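Local coordinates for uncharacterized protein XCC1541 (Xanthomonas campestris pv. campestris, PDB 2QJW), which is of unknown function but is probably a hydrolase of the alpha/beta superfamily, probably using a serine nucleophile set on a tight strand-to-helix turn, at residues 54-59 / 85-90; 6-11 / 61-66. All coordinates share one frame; numbering follows the deposited sequence. Where two conformers were deposited one is given.

Contact 1 (54-59 / 85-90); sequences GDVRGR and SYIAAQ
R59 and I87 carry most of this meeting between the first turn of helix 56-71 and the middle of helix 83-92, with their CA atoms 7.1 Å apart. The packing is mainly apolar. The two side chains lie crosswise, I87 sending CD1 against the arginine chain, which runs extended from CG to NE. That methyl lies 4.0 Å from R59 CB and sits at the edge of the guanidinium, near its plane, with I87 CD1 3.6 Å from R59 NH1. A lighter touch is made by V56, whose CG1, anti to the backbone N (chi1 178°), reaches 4.1 Å from Y86 CE2, while Q90 CG covers one face of that ring.

Polar bonds tie each side outward. R59 is gripped through NE by a salt bridge to D45 and through NH1 by the carbonyl of H11, which fixes the plane of the guanidinium beside I87. The Y86 hydroxyl bonds to the carbonyl of P113. D55 is the N-cap of helix 56-71: its OD1 accepts from G58 N at 2.9 Å, met from above the carboxylate plane.

R59 also touches the probable nucleophile elbow, out of which helix 83-92 leads, as in alpha/beta-hydrolase folds. L60 and L63 of helix 56-71 also cover I87, L112 lies against both V56 and Y86, and the far side of helix 83-92 rests on strand 99-103 through S85, A88 and A89.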
loop_
_atom_site.group_PDB
_atom_site.type_symbol
_atom_site.label_atom_id
_atom_site.label_comp_id
_atom_site.label_asym_id
_atom_site.label_seq_id
_atom_site.Cartn_x
_atom_site.Cartn_y
_atom_site.Cartn_z
ATOM N N GLY A 54 13.841 -0.316 27.293
ATOM C CA GLY A 54 13.660 0.757 28.257
ATOM C C GLY A 54 12.362 0.675 28.983
ATOM O O GLY A 54 11.718 -0.383 29.125
ATOM N N ASP A 55 11.937 1.883 29.428
ATOM C CA ASP A 55 10.745 2.032 30.204
ATOM C C ASP A 55 9.530 2.117 29.302
ATOM O O ASP A 55 8.950 3.221 29.085
ATOM C CB ASP A 55 10.868 3.306 31.079
ATOM C CG ASP A 55 9.810 3.450 32.053
ATOM O OD1 ASP A 55 8.902 2.611 32.218
ATOM O OD2 ASP A 55 9.897 4.550 32.698
ATOM N N VAL A 56 9.128 0.975 28.762
ATOM C CA VAL A 56 8.000 0.951 27.824
ATOM C C VAL A 56 6.711 1.331 28.506
ATOM O O VAL A 56 5.911 1.999 27.923
ATOM C CB VAL A 56 7.917 -0.423 27.100
ATOM C CG1 VAL A 56 6.698 -0.498 26.144
ATOM C CG2 VAL A 56 9.180 -0.624 26.357
ATOM N N ARG A 57 6.493 0.870 29.740
ATOM C CA ARG A 57 5.329 1.306 30.487
ATOM C C ARG A 57 5.307 2.836 30.567
ATOM O O ARG A 57 4.260 3.447 30.393
ATOM C CB ARG A 57 5.336 0.723 31.889
ATOM C CG ARG A 57 4.157 1.180 32.718
ATOM N N GLY A 58 6.477 3.420 30.791
ATOM C CA GLY A 58 6.639 4.890 30.884
ATOM C C GLY A 58 6.303 5.562 29.568
ATOM O O GLY A 58 5.669 6.611 29.524
ATOM N N ARG A 59 6.712 4.918 28.481
ATOM C CA ARG A 59 6.385 5.401 27.143
ATOM C C ARG A 59 4.917 5.387 26.917
ATOM O O ARG A 59 4.333 6.351 26.443
ATOM C CB ARG A 59 7.032 4.536 26.064
ATOM C CG ARG A 59 8.161 5.134 25.378
ATOM C CD ARG A 59 8.643 4.177 24.268
ATOM N NE ARG A 59 9.682 4.679 23.440
ATOM C CZ ARG A 59 9.567 5.093 22.184
ATOM N NH1 ARG A 59 8.389 5.172 21.582
ATOM N NH2 ARG A 59 10.658 5.469 21.571
ATOM N N SER A 85 5.173 2.823 17.036
ATOM C CA SER A 85 3.930 2.247 16.571
ATOM C C SER A 85 3.240 1.387 17.617
ATOM O O SER A 85 2.022 1.424 17.724
ATOM C CB SER A 85 4.144 1.413 15.301
ATOM O OG SER A 85 4.490 2.252 14.239
ATOM N N TYR A 86 4.049 0.603 18.323
ATOM C CA TYR A 86 3.527 -0.251 19.362
ATOM C C TYR A 86 2.801 0.621 20.382
ATOM O O TYR A 86 1.666 0.336 20.716
ATOM C CB TYR A 86 4.647 -0.988 20.032
ATOM C CG TYR A 86 4.169 -1.782 21.201
ATOM C CD1 TYR A 86 3.527 -3.002 21.041
ATOM C CD2 TYR A 86 4.337 -1.299 22.480
ATOM C CE1 TYR A 86 3.066 -3.774 22.136
ATOM C CE2 TYR A 86 3.873 -2.039 23.610
ATOM C CZ TYR A 86 3.244 -3.270 23.439
ATOM O OH TYR A 86 2.816 -3.947 24.536
ATOM N N ILE A 87 3.411 1.700 20.839
ATOM C CA ILE A 87 2.699 2.456 21.893
ATOM C C ILE A 87 1.490 3.248 21.352
ATOM O O ILE A 87 0.490 3.423 22.040
ATOM C CB ILE A 87 3.640 3.356 22.722
ATOM C CG1 ILE A 87 4.333 4.425 21.887
ATOM C CG2 ILE A 87 4.647 2.473 23.477
ATOM C CD1 ILE A 87 5.016 5.500 22.738
ATOM N N ALA A 88 1.553 3.686 20.090
ATOM C CA ALA A 88 0.422 4.377 19.480
ATOM C C ALA A 88 -0.751 3.446 19.441
ATOM O O ALA A 88 -1.870 3.774 19.796
ATOM C CB ALA A 88 0.817 4.893 18.065
ATOM N N ALA A 89 -0.519 2.213 18.999
ATOM C CA ALA A 89 -1.573 1.236 18.949
ATOM C C ALA A 89 -2.166 0.927 20.325
ATOM O O ALA A 89 -3.360 0.960 20.485
ATOM C CB ALA A 89 -1.057 -0.045 18.233
ATOM N N GLN A 90 -1.337 0.715 21.306
ATOM C CA GLN A 90 -1.825 0.397 22.651
ATOM C C GLN A 90 -2.632 1.591 23.228
ATOM O O GLN A 90 -3.705 1.372 23.805
ATOM C CB GLN A 90 -0.698 -0.006 23.610
ATOM C CG GLN A 90 0.073 -1.229 23.202
ATOM C CD GLN A 90 -0.763 -2.500 23.204
ATOM O OE1 GLN A 90 -1.839 -2.575 23.785
ATOM N NE2 GLN A 90 -0.258 -3.505 22.558
#

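Contact 2 (6-11 / 61-66)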
loop_
_atom_site.group_PDB
_atom_site.type_symbol
_atom_site.label_atom_id
_atom_site.label_comp_id
_atom_site.label_asym_id
_atom_site.label_seq_id
_atom_site.Cartn_x
_atom_site.Cartn_y
_atom_site.Cartn_z
ATOM N N HIS A 6 -5.442 16.896 15.419
ATOM C CA HIS A 6 -4.062 16.858 15.872
ATOM C C HIS A 6 -3.436 15.481 15.685
ATOM O O HIS A 6 -4.064 14.473 15.997
ATOM C CB HIS A 6 -4.075 17.133 17.350
ATOM C CG HIS A 6 -2.737 17.335 17.975
ATOM N ND1 HIS A 6 -1.915 18.386 17.635
ATOM C CD2 HIS A 6 -2.092 16.635 18.948
ATOM C CE1 HIS A 6 -0.838 18.337 18.395
ATOM N NE2 HIS A 6 -0.922 17.286 19.197
ATOM N N CYS A 7 -2.196 15.473 15.197
ATOM C CA CYS A 7 -1.420 14.223 15.029
ATOM C C CYS A 7 -0.309 14.132 16.070
ATOM O O CYS A 7 0.404 15.102 16.298
ATOM C CB CYS A 7 -0.782 14.174 13.665
ATOM S SG CYS A 7 -1.911 14.116 12.302
ATOM N N ILE A 8 -0.244 12.995 16.760
ATOM C CA ILE A 8 0.857 12.727 17.705
ATOM C C ILE A 8 1.708 11.671 17.059
ATOM O O ILE A 8 1.215 10.608 16.743
ATOM C CB ILE A 8 0.375 12.315 19.075
ATOM C CG1 ILE A 8 -0.577 13.353 19.682
ATOM C CG2 ILE A 8 1.645 12.068 19.968
ATOM C CD1 ILE A 8 -1.350 12.977 20.871
ATOM N N LEU A 9 2.979 11.982 16.781
ATOM C CA LEU A 9 3.904 11.159 15.986
ATOM C C LEU A 9 4.989 10.630 16.910
ATOM O O LEU A 9 5.771 11.432 17.438
ATOM C CB LEU A 9 4.522 12.021 14.900
ATOM C CG LEU A 9 3.477 12.862 14.152
ATOM C CD1 LEU A 9 4.196 13.848 13.295
ATOM C CD2 LEU A 9 2.486 11.969 13.364
ATOM N N ALA A 10 5.039 9.312 17.154
ATOM C CA ALA A 10 5.945 8.710 18.147
ATOM C C ALA A 10 7.129 8.002 17.530
ATOM O O ALA A 10 6.968 7.020 16.804
ATOM C CB ALA A 10 5.154 7.719 18.959
ATOM N N HIS A 11 8.296 8.522 17.841
ATOM C CA HIS A 11 9.547 7.964 17.350
ATOM C C HIS A 11 9.885 6.596 17.909
ATOM O O HIS A 11 9.385 6.194 18.944
ATOM C CB HIS A 11 10.683 8.967 17.592
ATOM C CG HIS A 11 11.167 9.074 19.021
ATOM N ND1 HIS A 11 11.909 8.085 19.665
ATOM C CD2 HIS A 11 10.974 10.047 19.935
ATOM C CE1 HIS A 11 12.167 8.483 20.905
ATOM N NE2 HIS A 11 11.598 9.658 21.100
ATOM N N GLN A 61 2.556 5.439 29.216
ATOM C CA GLN A 61 1.898 6.435 30.092
ATOM C C GLN A 61 2.109 7.838 29.571
ATOM O O GLN A 61 1.151 8.621 29.565
ATOM C CB GLN A 61 2.419 6.317 31.522
ATOM C CG GLN A 61 1.798 7.345 32.481
ATOM C CD GLN A 61 0.325 7.092 32.746
ATOM O OE1 GLN A 61 -0.138 5.943 32.676
ATOM N NE2 GLN A 61 -0.418 8.152 33.068
ATOM N N ARG A 62 3.299 8.145 29.081
ATOM C CA ARG A 62 3.556 9.495 28.599
ATOM C C ARG A 62 2.681 9.781 27.367
ATOM O O ARG A 62 2.067 10.864 27.254
ATOM C CB ARG A 62 5.001 9.677 28.291
ATOM C CG ARG A 62 5.367 11.042 27.749
ATOM C CD ARG A 62 6.815 11.273 27.615
ATOM N NE ARG A 62 7.473 11.228 28.924
ATOM C CZ ARG A 62 8.790 11.125 29.051
ATOM N NH1 ARG A 62 9.578 11.136 27.989
ATOM N NH2 ARG A 62 9.338 11.041 30.255
ATOM N N LEU A 63 2.671 8.865 26.398
ATOM C CA LEU A 63 1.820 9.052 25.229
ATOM C C LEU A 63 0.349 9.123 25.589
ATOM O O LEU A 63 -0.363 9.918 25.012
ATOM C CB LEU A 63 2.072 7.961 24.193
ATOM C CG LEU A 63 1.302 8.103 22.904
ATOM C CD1 LEU A 63 1.475 9.489 22.243
ATOM C CD2 LEU A 63 1.702 7.010 21.915
ATOM N N LEU A 64 -0.132 8.277 26.532
ATOM C CA LEU A 64 -1.513 8.297 26.948
ATOM C C LEU A 64 -1.896 9.709 27.451
ATOM O O LEU A 64 -2.934 10.253 27.073
ATOM C CB LEU A 64 -1.719 7.264 28.066
ATOM C CG LEU A 64 -3.089 7.194 28.746
ATOM C CD1 LEU A 64 -4.131 6.897 27.701
ATOM C CD2 LEU A 64 -3.051 6.126 29.860
ATOM N N GLU A 65 -1.015 10.289 28.251
ATOM C CA GLU A 65 -1.297 11.596 28.834
ATOM C C GLU A 65 -1.383 12.666 27.763
ATOM O O GLU A 65 -2.282 13.521 27.777
ATOM C CB GLU A 65 -0.225 11.916 29.876
ATOM C CG GLU A 65 -0.474 11.090 31.158
ATOM C CD GLU A 65 0.556 11.319 32.278
ATOM O OE1 GLU A 65 1.424 12.203 32.155
ATOM O OE2 GLU A 65 0.461 10.604 33.293
ATOM N N ILE A 66 -0.455 12.621 26.809
ATOM C CA ILE A 66 -0.445 13.548 25.720
ATOM C C ILE A 66 -1.661 13.402 24.794
ATOM O O ILE A 66 -2.289 14.390 24.328
ATOM C CB ILE A 66 0.894 13.410 24.916
ATOM C CG1 ILE A 66 2.085 13.861 25.788
ATOM C CG2 ILE A 66 0.889 14.223 23.670
ATOM C CD1 ILE A 66 3.497 13.552 25.176
#
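Strand 6-10 and helix 56-71 come closest in these segments at I8 and I66, whose CA atoms lie 8.2 Å apart, a helix packed on one face of the parallel sheet. I8 supplies most of the strand's share of the side-chain contact, with a lesser part from A10, and its two branches are divided between two helix residues. CG2, anti to the backbone N, faces L63 and lies 3.4 Å from L63 CD1, closer than usual for two methyl carbons; the I8 and L63 side chains run antiparallel alongside each other. The other branch, CG1, is anti to the carbonyl carbon (chi1 -56°) and carries CD1 to 3.8 Å from I66 CG2 and 3.9 Å from I66 O. L63 and I66, three residues apart on the helix, thus receive I8 from the same side. A67 and A70 prolong this surface along the helix, and P39 touches both I8 and I66. Between strand and helix the contact is therefore made almost wholly of aliphatic carbon, and it acts through close fit and burial, without the directionality that polar bonds would bring.

The two contacts lie 10 Å apart, centre to centre, and share helix 56-71: its first turn meets helix 83-92 in contact 1, and its next turns rest on strand 6-10 in contact 2. Their segments alternate along the chain, in the order 6-11, 54-59, 61-66, 85-90. They also touch directly through L63 and I87, with L63 CD2 packing 3.7 Å from I87 CG1. One helix thus joins strand 6-10, next to the edge strand 35-37 and beside strand 76-81, to the helix that starts within the probable nucleophile elbow (G80, S82, G84), as expected of an alpha/beta-hydrolase fold.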